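Local atomic coordinates of biliverdin reductase (Synechocystis sp., PDB entry 5B3T), a protein that probably reduces biliverdin with NADPH as an enzyme of the Gfo/Idh/MocA family, using a Rossmann-fold domain to bind the dinucleotide. Residues Thr259-Phe262 / Gly267-Ile270. Residues are numbered along the deposited sequence; the frame is centred on the assembly and turned at random.
Sequences TLIF and GRLI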
loop_
_atom_site.group_PDB
_atom_site.type_symbol
_atom_site.label_atom_id
_atom_site.label_comp_id
_atom_site.label_asym_id
_atom_site.label_seq_id
_atom_site.Cartn_x
_atom_site.Cartn_y
_atom_site.Cartn_z
ATOM N N THR A 259 12.747 -0.788 23.012
ATOM C CA THR A 259 13.003 -0.804 21.578
ATOM C C THR A 259 12.216 -1.932 20.927
ATOM O O THR A 259 12.174 -3.052 21.446
ATOM C CB THR A 259 14.502 -0.978 21.283
ATOM O OG1 THR A 259 15.203 0.224 21.624
ATOM C CG2 THR A 259 14.740 -1.302 19.813
ATOM N N LEU A 260 11.589 -1.630 19.794
ATOM C CA LEU A 260 10.952 -2.627 18.946
ATOM C C LEU A 260 11.820 -2.856 17.716
ATOM O O LEU A 260 12.171 -1.902 17.014
ATOM C CB LEU A 260 9.550 -2.179 18.526
ATOM C CG LEU A 260 8.511 -1.969 19.630
ATOM C CD1 LEU A 260 7.257 -1.312 19.071
ATOM C CD2 LEU A 260 8.172 -3.296 20.289
ATOM N N ILE A 261 12.173 -4.113 17.461
ATOM C CA ILE A 261 12.974 -4.486 16.300
ATOM C C ILE A 261 12.184 -5.488 15.483
ATOM O O ILE A 261 11.828 -6.561 15.987
ATOM C CB ILE A 261 14.324 -5.097 16.691
ATOM C CG1 ILE A 261 15.009 -4.274 17.765
ATOM C CG2 ILE A 261 15.224 -5.215 15.470
ATOM C CD1 ILE A 261 16.249 -4.930 18.224
ATOM N N PHE A 262 11.940 -5.160 14.220
ATOM C CA PHE A 262 11.344 -6.097 13.280
ATOM C C PHE A 262 12.331 -6.350 12.151
ATOM O O PHE A 262 12.729 -5.417 11.446
ATOM C CB PHE A 262 10.005 -5.578 12.753
ATOM C CG PHE A 262 8.928 -5.541 13.799
ATOM C CD1 PHE A 262 8.798 -4.446 14.636
ATOM C CD2 PHE A 262 8.063 -6.612 13.964
ATOM C CE1 PHE A 262 7.817 -4.413 15.610
ATOM C CE2 PHE A 262 7.079 -6.585 14.934
ATOM C CZ PHE A 262 6.954 -5.484 15.758
ATOM N N GLY A 267 9.672 -10.113 15.047
ATOM C CA GLY A 267 9.701 -8.978 15.949
ATOM C C GLY A 267 10.092 -9.285 17.380
ATOM O O GLY A 267 9.748 -10.342 17.917
ATOM N N ARG A 268 10.789 -8.350 18.021
ATOM C CA ARG A 268 11.211 -8.538 19.408
ATOM C C ARG A 268 11.225 -7.250 20.241
ATOM O O ARG A 268 11.825 -6.250 19.849
ATOM C CB ARG A 268 12.588 -9.205 19.459
ATOM C CG ARG A 268 12.804 -10.265 18.391
ATOM C CD ARG A 268 14.259 -10.700 18.332
ATOM N NE ARG A 268 15.157 -9.575 18.089
ATOM C CZ ARG A 268 16.122 -9.196 18.921
ATOM N NH1 ARG A 268 16.319 -9.853 20.056
ATOM N NH2 ARG A 268 16.892 -8.160 18.619
ATOM N N LEU A 269 10.562 -7.295 21.394
ATOM C CA LEU A 269 10.497 -6.170 22.315
ATOM C C LEU A 269 11.683 -6.258 23.264
ATOM O O LEU A 269 11.943 -7.321 23.839
ATOM C CB LEU A 269 9.186 -6.181 23.103
ATOM C CG LEU A 269 9.096 -5.203 24.276
ATOM C CD1 LEU A 269 9.189 -3.759 23.807
ATOM C CD2 LEU A 269 7.826 -5.433 25.072
ATOM N N ILE A 270 12.409 -5.155 23.414
ATOM C CA ILE A 270 13.569 -5.092 24.297
ATOM C C ILE A 270 13.310 -4.019 25.341
ATOM O O ILE A 270 13.121 -2.845 24.998
ATOM C CB ILE A 270 14.865 -4.800 23.527
ATOM C CG1 ILE A 270 14.989 -5.716 22.312
ATOM C CG2 ILE A 270 16.068 -4.972 24.437
ATOM C CD1 ILE A 270 16.331 -5.628 21.636
HETATM O O HOH W 1 13.943 -8.808 15.860
#
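A beta hairpin brings Thr259-Phe262 against Gly267-Ile270 as neighbouring antiparallel strands. Two hydrogen-bonded pairs tie them together. At Thr259 and Ile270, Thr259 N reaches Ile270 O at 2.9 Å, and Ile270 N returns the bond to Thr259 O. At Ile261 and Arg268, Arg268 N lies 2.9 Å from Ile261 O in the carbonyl plane. The return bond, Ile261 N to Arg268 O, is longer at 3.2 Å, and its donor is tilted 28° from the plane of the Arg268 carbonyl. Ile261 O also accepts a CA-H contact from Gly267 and a hydrogen bond from a water, and this water accepts one from Arg268 NE at the edge of the guanidinium.

The hairpin belongs to the mixed sheet of the C-terminal alpha/beta domain, between strands 248-255 and 274-278, and is away from the NADP-binding residues. Leu260, Phe262 and Leu269 lie on its buried face, where Phe262 packs on helix 137-146. Leu260 CD2 meets Leu269 CD1 at 3.7 Å. Phe262 has CG beside its own backbone N (chi1 -68°), which leans the ring across to Gly267. There CD2 of Phe262 sits 3.5 Å from CA of Gly267, and the ring fills the side of Gly267 where a side chain would otherwise stand. Replacing Phe262 with an alanine is likely to open a gap beside Gly267 and to lose the packing against Val139, Ala142 and Ile143.

Thr259, Ile261, Arg268 and Ile270 share the other, partly exposed face. Ile261 CD1 presses tightly on Ile270 CD1, 3.5 Å away. Arg268 runs alongside Ile261 and bends at chi3 (-57°), bringing NH2 to 3.3 Å from Ile261 CD1. Its NH1 forms a salt bridge with Glu275 on the next strand.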